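PDB 2BE7: aspartate Carbamoyltransferase Regulatory Chain from Moritella profunda, which probably acts as the zinc-containing regulatory subunit of aspartate carbamoyltransferase, binding nucleotide effectors and relaying their influence to the catalytic chains. Local coordinates for residues 72-77 / 96-101; 107-112 / 142-147; 113-118 / 137-142. All coordinates share one frame; numbering follows the deposited sequence.

Contact 1 of 3, residues 72-77 / 96-101; sequences QLALLA and LTLPNE
A74 sits at the middle of this contact, its methyl facing the extended 96-101 segment as that chain curves round the helical turn of 72-77. The CA atoms of A74 and L98 are 5.7 Å apart, an approach that the small side chain allows. This is the tightly packed part: A74 CB lies 3.9 Å from L96 CB and also meets the carbonyl oxygen of T97. L96 then brings its CD1 branch against the end of the turn, where CD1 comes within 3.8 Å of A74 N and 3.7 Å of A77 O, so one methyl touches the backbone at both A74 and A77. Further along, the L75 and L98 side chains cross at about a right angle, L75 CG resting 3.9 Å from L98 CD1.

Towards E101 the apolar packing gives way to a single polar link. The CB of Q72 starts out away from the partner segment, but the chain bends at chi2 (-72°), and the terminal amide finishes beside P99, with NE2 3.4 Å from P99 CG. The same nitrogen donates to the backbone O of E101 over 2.8 Å, in a rather bent bond of 135° at the hydrogen. Its OE1 accepts from E103 N, so both ends of the amide are used. On the solvent side T97 and E101 point their side chains away from the turn.

The 96-101 segment is the passage from strand 89-94 of the five-stranded sheet to strand 101-102 of the four-stranded one, so the contact lies at the junction of the two domains. L73 and Q72 lean on F32 of helix 25-32, L73 also reaches I17 of strand 14-20, and I126 of strand 124-129 packs against L75, L98 and P99.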
loop_
_atom_site.group_PDB
_atom_site.type_symbol
_atom_site.label_atom_id
_atom_site.label_comp_id
_atom_site.label_asym_id
_atom_site.label_seq_id
_atom_site.Cartn_x
_atom_site.Cartn_y
_atom_site.Cartn_z
ATOM N N GLN D 72 -46.817 18.818 -0.748
ATOM C CA GLN D 72 -45.355 18.692 -0.631
ATOM C C GLN D 72 -44.756 19.791 0.252
ATOM O O GLN D 72 -43.772 19.568 0.959
ATOM C CB GLN D 72 -44.695 18.715 -2.007
ATOM C CG GLN D 72 -44.926 17.456 -2.826
ATOM C CD GLN D 72 -44.141 16.260 -2.307
ATOM O OE1 GLN D 72 -43.189 15.803 -2.940
ATOM N NE2 GLN D 72 -44.537 15.750 -1.148
ATOM N N LEU D 73 -45.391 20.961 0.221
ATOM C CA LEU D 73 -44.967 22.125 0.996
ATOM C C LEU D 73 -45.150 21.946 2.502
ATOM O O LEU D 73 -44.526 22.651 3.291
ATOM C CB LEU D 73 -45.761 23.361 0.559
ATOM C CG LEU D 73 -45.827 23.708 -0.934
ATOM C CD1 LEU D 73 -46.665 24.972 -1.153
ATOM C CD2 LEU D 73 -44.433 23.881 -1.521
ATOM N N ALA D 74 -46.003 21.004 2.888
ATOM C CA ALA D 74 -46.381 20.783 4.291
ATOM C C ALA D 74 -45.218 20.559 5.264
ATOM O O ALA D 74 -45.399 20.640 6.477
ATOM C CB ALA D 74 -47.359 19.606 4.383
ATOM N N LEU D 75 -44.037 20.255 4.743
ATOM C CA LEU D 75 -42.873 20.000 5.589
ATOM C C LEU D 75 -42.035 21.258 5.859
ATOM O O LEU D 75 -41.396 21.371 6.900
ATOM C CB LEU D 75 -42.030 18.877 4.976
ATOM C CG LEU D 75 -42.607 17.486 5.284
ATOM C CD1 LEU D 75 -42.377 16.514 4.142
ATOM C CD2 LEU D 75 -42.033 16.939 6.601
ATOM N N LEU D 76 -42.048 22.198 4.921
ATOM C CA LEU D 76 -41.384 23.492 5.113
ATOM C C LEU D 76 -42.274 24.509 5.840
ATOM O O LEU D 76 -41.768 25.476 6.422
ATOM C CB LEU D 76 -40.947 24.069 3.767
ATOM C CG LEU D 76 -39.822 23.324 3.055
ATOM C CD1 LEU D 76 -39.675 23.884 1.648
ATOM C CD2 LEU D 76 -38.503 23.414 3.830
ATOM N N ALA D 77 -43.587 24.278 5.796
ATOM C CA ALA D 77 -44.574 25.177 6.391
ATOM C C ALA D 77 -45.916 24.461 6.531
ATOM O O ALA D 77 -46.842 24.727 5.760
ATOM C CB ALA D 77 -44.737 26.417 5.535
ATOM N N LEU D 96 -53.086 22.062 4.146
ATOM C CA LEU D 96 -52.094 21.007 3.974
ATOM C C LEU D 96 -52.179 19.930 5.046
ATOM O O LEU D 96 -52.332 20.226 6.232
ATOM C CB LEU D 96 -50.686 21.606 3.978
ATOM C CG LEU D 96 -50.467 22.855 3.125
ATOM C CD1 LEU D 96 -48.995 23.253 3.159
ATOM C CD2 LEU D 96 -50.938 22.641 1.692
ATOM N N THR D 97 -52.100 18.680 4.604
ATOM C CA THR D 97 -51.740 17.553 5.465
ATOM C C THR D 97 -50.428 16.994 4.936
ATOM O O THR D 97 -50.101 17.157 3.756
ATOM C CB THR D 97 -52.776 16.407 5.447
ATOM O OG1 THR D 97 -54.103 16.943 5.466
ATOM C CG2 THR D 97 -52.589 15.483 6.657
ATOM N N LEU D 98 -49.687 16.335 5.816
ATOM C CA LEU D 98 -48.462 15.644 5.437
ATOM C C LEU D 98 -48.773 14.645 4.316
ATOM O O LEU D 98 -49.754 13.906 4.414
ATOM C CB LEU D 98 -47.879 14.927 6.662
ATOM C CG LEU D 98 -46.398 15.137 6.978
ATOM C CD1 LEU D 98 -46.007 16.608 7.004
ATOM C CD2 LEU D 98 -46.069 14.487 8.312
ATOM N N PRO D 99 -47.957 14.626 3.240
ATOM C CA PRO D 99 -48.189 13.653 2.175
ATOM C C PRO D 99 -47.593 12.306 2.560
ATOM O O PRO D 99 -47.014 12.171 3.635
ATOM C CB PRO D 99 -47.439 14.251 0.988
ATOM C CG PRO D 99 -46.306 14.975 1.600
ATOM C CD PRO D 99 -46.778 15.463 2.956
ATOM N N ASN D 100 -47.732 11.315 1.696
ATOM C CA ASN D 100 -47.115 10.022 1.954
ATOM C C ASN D 100 -45.618 10.019 1.592
ATOM O O ASN D 100 -44.845 9.256 2.168
ATOM C CB ASN D 100 -47.874 8.902 1.223
ATOM C CG ASN D 100 -49.188 8.511 1.923
ATOM O OD1 ASN D 100 -49.508 8.999 3.007
ATOM N ND2 ASN D 100 -49.944 7.619 1.296
ATOM N N GLU D 101 -45.208 10.908 0.683
ATOM C CA GLU D 101 -43.875 10.851 0.090
ATOM C C GLU D 101 -43.372 12.220 -0.387
ATOM O O GLU D 101 -44.115 12.964 -1.016
ATOM C CB GLU D 101 -43.924 9.888 -1.089
ATOM C CG GLU D 101 -42.903 8.764 -1.013
ATOM C CD GLU D 101 -43.198 7.634 -1.992
ATOM O OE1 GLU D 101 -44.220 7.718 -2.717
ATOM O OE2 GLU D 101 -42.398 6.669 -2.041
#

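Contact 2 of 3, residues 107-112 / 142-147. With ZN (zinc ion), chain J.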
loop_
_atom_site.group_PDB
_atom_site.type_symbol
_atom_site.label_atom_id
_atom_site.label_comp_id
_atom_site.label_asym_id
_atom_site.label_seq_id
_atom_site.Cartn_x
_atom_site.Cartn_y
_atom_site.Cartn_z
ATOM N N PRO D 107 -31.851 16.398 1.036
ATOM C CA PRO D 107 -30.848 15.383 0.867
ATOM C C PRO D 107 -30.954 14.417 2.036
ATOM O O PRO D 107 -31.411 14.798 3.100
ATOM C CB PRO D 107 -29.544 16.179 0.929
ATOM C CG PRO D 107 -29.825 17.246 1.890
ATOM C CD PRO D 107 -31.293 17.590 1.699
ATOM N N CYS D 108 -30.543 13.179 1.837
ATOM C CA CYS D 108 -30.531 12.184 2.911
ATOM C C CYS D 108 -29.520 12.534 4.016
ATOM O O CYS D 108 -28.361 12.851 3.731
ATOM C CB CYS D 108 -30.187 10.822 2.325
ATOM S SG CYS D 108 -30.410 9.502 3.452
ATOM N N PRO D 109 -29.964 12.525 5.281
ATOM C CA PRO D 109 -29.010 12.718 6.378
ATOM C C PRO D 109 -27.907 11.664 6.480
ATOM O O PRO D 109 -26.899 11.938 7.136
ATOM C CB PRO D 109 -29.890 12.684 7.627
ATOM C CG PRO D 109 -31.253 12.999 7.139
ATOM C CD PRO D 109 -31.349 12.425 5.770
ATOM N N ASN D 110 -28.105 10.488 5.863
ATOM C CA ASN D 110 -27.101 9.401 5.863
ATOM C C ASN D 110 -25.980 9.717 4.879
ATOM O O ASN D 110 -26.226 9.735 3.681
ATOM C CB ASN D 110 -27.777 8.054 5.526
ATOM C CG ASN D 110 -26.774 6.908 5.186
ATOM O OD1 ASN D 110 -25.574 6.998 5.442
ATOM N ND2 ASN D 110 -27.299 5.822 4.597
ATOM N N SER D 111 -24.762 9.957 5.364
ATOM C CA SER D 111 -23.681 10.418 4.469
ATOM C C SER D 111 -23.228 9.347 3.473
ATOM O O SER D 111 -22.744 9.662 2.389
ATOM C CB SER D 111 -22.470 10.930 5.243
ATOM O OG SER D 111 -22.133 10.042 6.282
ATOM N N ASN D 112 -23.419 8.085 3.834
ATOM C CA ASN D 112 -22.985 6.972 3.014
ATOM C C ASN D 112 -24.007 6.615 1.921
ATOM O O ASN D 112 -23.776 5.732 1.068
ATOM C CB ASN D 112 -22.768 5.770 3.924
ATOM C CG ASN D 112 -22.027 4.672 3.243
ATOM O OD1 ASN D 112 -20.951 4.917 2.690
ATOM N ND2 ASN D 112 -22.593 3.455 3.247
ATOM N N LYS D 142 -32.961 3.996 5.722
ATOM C CA LYS D 142 -32.824 4.486 7.083
ATOM C C LYS D 142 -33.924 5.512 7.366
ATOM O O LYS D 142 -34.440 6.150 6.450
ATOM C CB LYS D 142 -31.434 5.068 7.287
ATOM C CG LYS D 142 -30.349 4.083 6.903
ATOM C CD LYS D 142 -29.072 4.217 7.727
ATOM C CE LYS D 142 -28.214 2.959 7.564
ATOM N NZ LYS D 142 -28.960 1.698 7.907
ATOM N N THR D 143 -34.294 5.654 8.633
ATOM C CA THR D 143 -35.391 6.546 9.015
ATOM C C THR D 143 -34.892 7.695 9.895
ATOM O O THR D 143 -34.121 7.487 10.829
ATOM C CB THR D 143 -36.502 5.767 9.738
ATOM O OG1 THR D 143 -36.723 4.517 9.065
ATOM C CG2 THR D 143 -37.794 6.572 9.754
ATOM N N PHE D 144 -35.331 8.909 9.572
ATOM C CA PHE D 144 -34.922 10.120 10.297
ATOM C C PHE D 144 -36.108 10.973 10.696
ATOM O O PHE D 144 -37.070 11.099 9.948
ATOM C CB PHE D 144 -34.007 10.976 9.428
ATOM C CG PHE D 144 -32.762 10.286 9.013
ATOM C CD1 PHE D 144 -32.641 9.758 7.734
ATOM C CD2 PHE D 144 -31.704 10.157 9.907
ATOM C CE1 PHE D 144 -31.470 9.117 7.340
ATOM C CE2 PHE D 144 -30.539 9.519 9.531
ATOM C CZ PHE D 144 -30.417 8.995 8.242
ATOM N N SER D 145 -36.012 11.598 11.860
ATOM C CA SER D 145 -37.070 12.489 12.345
ATOM C C SER D 145 -37.096 13.797 11.544
ATOM O O SER D 145 -36.054 14.427 11.359
ATOM C CB SER D 145 -36.853 12.785 13.822
ATOM O OG SER D 145 -35.478 12.988 14.068
ATOM N N LYS D 146 -38.289 14.193 11.086
ATOM C CA LYS D 146 -38.463 15.366 10.214
ATOM C C LYS D 146 -37.425 16.450 10.505
ATOM O O LYS D 146 -36.689 16.856 9.609
ATOM C CB LYS D 146 -39.882 15.943 10.334
ATOM N N ASP D 147 -37.349 16.873 11.769
ATOM C CA ASP D 147 -36.431 17.932 12.206
ATOM C C ASP D 147 -34.992 17.691 11.755
ATOM O O ASP D 147 -34.359 18.588 11.217
ATOM C CB ASP D 147 -36.469 18.092 13.732
ATOM C CG ASP D 147 -37.755 18.759 14.235
ATOM O OD1 ASP D 147 -38.585 19.204 13.414
ATOM O OD2 ASP D 147 -37.936 18.841 15.471
HETATM ZN ZN ZN J . -30.650 7.716 2.176
#
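P109 packs on the face of the F144 ring in a buried CH-pi contact that joins the first zinc-binding loop to strand 143-145 at the edge of the four-stranded sheet. P109 CB stands 3.6 Å from the ring centroid, only 6° off the normal, while CG lies over the same face near F144 CG and CD1, and CD comes 3.6 Å from F144 CD1. C108 approaches differently: its SG is oblique to the ring, 4.0 Å from F144 CE1, a sulfur-aromatic contact made by an atom that also binds the zinc at 2.2 Å. The backbone N of N110, which lies 3.6 Å from F144 CZ, gives its hydrogen to C108 SG in a 3.5 Å bond, probably easing the negative charge of the thiolate. N110 OD1 accepts from N112 N, which stands above the carbonyl plane, in an Asx turn. The amide of N110 then crosses K142 obliquely, ND2 3.9 Å from K142 CD, and ND2 is hydrogen-bonded to an acidic side chain of another protein chain. P109 also touches I148 and V149 of helix 146-150, V149 reaches F144 too, and the F144 backbone is hydrogen-bonded to L135 of strand 132-137.

Contact 3 of 3, residues 113-118 / 137-142; sequences CITHGE and CKYCEK. With ZN (zinc ion), chain J.
C113 points its sulfur across to C137 and C140, and the three thiolates close on one zinc ion. SG of C113 is anti to its backbone N (chi1 178°), and C137 is turned in the same way. C140 differs: its SG lies between the backbone N and the carbonyl carbon (chi1 68°). The bonds are 2.4 Å from zinc to C113 SG and 2.3 Å from zinc to C140 SG. C113 SG also packs 3.9 Å from C140 CB, whereas its distance of 4.1 Å from C137 SG is set by the zinc they share.

Beside the metal, Y139 lies against the turn that C113 opens. The side chains of T115 and Y139 cross at about a right angle, and T115 OG1 meets one side of the ring obliquely, 3.6 Å from Y139 CD2. Nearer the backbone, I114 CG2 is 4.2 Å from Y139 CB before the rest of the isoleucine leads away. The phenol oxygen has its partners elsewhere: OH is hydrogen-bonded to an acidic side chain of another protein chain, with a weak bond from K138 NZ as well.

Backbone bonds hold both loops in shape. H116 N to C113 O closes a type I turn, and C137 N meets K142 O at 2.9 Å, closing the loop that carries the C-x-x-C pair, C137 and C140. E141, with its positive phi of 64°, lets the chain reverse there, and K142 N points a weak hydrogen bond at C140 SG.

C108 supplies the fourth sulfur. An all-cysteine site of this kind is typical of structural zinc: with every ligand a thiolate, the metal joins two loops that have no direct hydrogen bond to each other, and the weak bond from K142 N may temper a little of the negative charge.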
loop_
_atom_site.group_PDB
_atom_site.type_symbol
_atom_site.label_atom_id
_atom_site.label_comp_id
_atom_site.label_asym_id
_atom_site.label_seq_id
_atom_site.Cartn_x
_atom_site.Cartn_y
_atom_site.Cartn_z
ATOM N N CYS D 113 -25.144 7.304 1.965
ATOM C CA CYS D 113 -26.289 6.978 1.128
ATOM C C CYS D 113 -25.886 7.123 -0.332
ATOM O O CYS D 113 -25.322 8.132 -0.712
ATOM C CB CYS D 113 -27.437 7.913 1.485
ATOM S SG CYS D 113 -28.912 7.706 0.543
ATOM N N ILE D 114 -26.161 6.113 -1.145
ATOM C CA ILE D 114 -25.801 6.163 -2.567
ATOM C C ILE D 114 -26.337 7.413 -3.280
ATOM O O ILE D 114 -25.931 7.749 -4.389
ATOM C CB ILE D 114 -26.325 4.924 -3.337
ATOM C CG1 ILE D 114 -25.647 4.797 -4.717
ATOM C CG2 ILE D 114 -27.856 5.007 -3.517
ATOM C CD1 ILE D 114 -24.110 4.814 -4.686
ATOM N N THR D 115 -27.247 8.103 -2.625
ATOM C CA THR D 115 -27.999 9.159 -3.249
ATOM C C THR D 115 -27.124 10.409 -3.548
ATOM O O THR D 115 -27.387 11.163 -4.501
ATOM C CB THR D 115 -29.241 9.440 -2.368
ATOM O OG1 THR D 115 -30.407 9.428 -3.188
ATOM C CG2 THR D 115 -29.122 10.733 -1.544
ATOM N N HIS D 116 -26.046 10.566 -2.789
ATOM C CA HIS D 116 -25.313 11.817 -2.760
ATOM C C HIS D 116 -24.562 12.255 -4.022
ATOM O O HIS D 116 -24.907 13.284 -4.612
ATOM C CB HIS D 116 -24.472 11.900 -1.496
ATOM C CG HIS D 116 -25.310 12.197 -0.298
ATOM N ND1 HIS D 116 -25.344 11.388 0.822
ATOM C CD2 HIS D 116 -26.238 13.166 -0.094
ATOM C CE1 HIS D 116 -26.219 11.881 1.682
ATOM N NE2 HIS D 116 -26.779 12.955 1.148
ATOM N N GLY D 117 -23.554 11.551 -4.482
ATOM C CA GLY D 117 -22.938 12.054 -5.714
ATOM C C GLY D 117 -23.740 11.791 -6.990
ATOM O O GLY D 117 -23.315 12.170 -8.064
ATOM N N GLU D 118 -24.899 11.138 -6.870
ATOM C CA GLU D 118 -25.514 10.399 -7.987
ATOM C C GLU D 118 -26.717 11.083 -8.614
ATOM O O GLU D 118 -27.395 11.866 -7.944
ATOM C CB GLU D 118 -25.980 9.035 -7.499
ATOM C CG GLU D 118 -24.862 8.073 -7.213
ATOM C CD GLU D 118 -24.147 7.575 -8.450
ATOM O OE1 GLU D 118 -22.909 7.570 -8.396
ATOM O OE2 GLU D 118 -24.789 7.179 -9.452
ATOM N N CYS D 137 -35.908 7.011 4.082
ATOM C CA CYS D 137 -35.308 7.204 2.767
ATOM C C CYS D 137 -35.550 6.023 1.823
ATOM O O CYS D 137 -35.276 4.876 2.157
ATOM C CB CYS D 137 -33.813 7.425 2.935
ATOM S SG CYS D 137 -32.903 7.398 1.429
ATOM N N LYS D 138 -36.066 6.325 0.641
ATOM C CA LYS D 138 -36.339 5.319 -0.389
ATOM C C LYS D 138 -35.102 4.480 -0.753
ATOM O O LYS D 138 -35.203 3.285 -0.966
ATOM C CB LYS D 138 -36.876 6.033 -1.627
ATOM C CG LYS D 138 -37.120 5.183 -2.862
ATOM C CD LYS D 138 -37.220 6.106 -4.095
ATOM C CE LYS D 138 -37.411 5.357 -5.399
ATOM N NZ LYS D 138 -36.449 5.892 -6.394
ATOM N N TYR D 139 -33.940 5.113 -0.816
ATOM C CA TYR D 139 -32.722 4.412 -1.190
ATOM C C TYR D 139 -32.076 3.665 -0.003
ATOM O O TYR D 139 -32.204 2.453 0.072
ATOM C CB TYR D 139 -31.752 5.372 -1.896
ATOM C CG TYR D 139 -32.289 5.827 -3.226
ATOM C CD1 TYR D 139 -32.076 5.070 -4.362
ATOM C CD2 TYR D 139 -33.044 6.980 -3.341
ATOM C CE1 TYR D 139 -32.577 5.460 -5.590
ATOM C CE2 TYR D 139 -33.556 7.375 -4.558
ATOM C CZ TYR D 139 -33.318 6.608 -5.684
ATOM O OH TYR D 139 -33.821 6.960 -6.916
ATOM N N CYS D 140 -31.432 4.366 0.928
ATOM C CA CYS D 140 -30.751 3.698 2.054
ATOM C C CYS D 140 -31.649 3.028 3.095
ATOM O O CYS D 140 -31.148 2.305 3.964
ATOM C CB CYS D 140 -29.825 4.662 2.793
ATOM S SG CYS D 140 -30.647 5.967 3.675
ATOM N N GLU D 141 -32.947 3.295 3.033
ATOM C CA GLU D 141 -33.943 2.677 3.915
ATOM C C GLU D 141 -33.795 3.005 5.417
ATOM O O GLU D 141 -34.470 2.405 6.278
ATOM C CB GLU D 141 -34.027 1.177 3.649
ATOM C CG GLU D 141 -34.752 0.877 2.359
ATOM C CD GLU D 141 -34.802 -0.595 2.029
ATOM O OE1 GLU D 141 -34.031 -1.025 1.141
ATOM O OE2 GLU D 141 -35.607 -1.310 2.662
ATOM N N LYS D 142 -32.961 3.996 5.722
ATOM C CA LYS D 142 -32.824 4.486 7.083
ATOM C C LYS D 142 -33.924 5.512 7.366
ATOM O O LYS D 142 -34.440 6.150 6.450
ATOM C CB LYS D 142 -31.434 5.068 7.287
ATOM C CG LYS D 142 -30.349 4.083 6.903
ATOM C CD LYS D 142 -29.072 4.217 7.727
ATOM C CE LYS D 142 -28.214 2.959 7.564
ATOM N NZ LYS D 142 -28.960 1.698 7.907
HETATM ZN ZN ZN J . -30.650 7.716 2.176
#

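How the contacts relate
Contacts 2 and 3 belong together: they share K142 and the zinc ion, their centres lie about 9 Å apart, and contact 3 is nested inside the loop that contact 2 closes. N110 ND2 of contact 2 packs on C140 CB of contact 3. Both are buried, and other protein chains of the assembly reach them. Contact 1 comes earlier in the chain, its centre about 17 Å from that of contact 2; it is partly buried, has exposed residues such as T97 and E101, and meets no other chain. Its chemistry is leucine, alanine and proline packing with one side-chain hydrogen bond, whereas metal coordination governs contact 3, and contact 2 adds aromatic packing beside one ligand, C108.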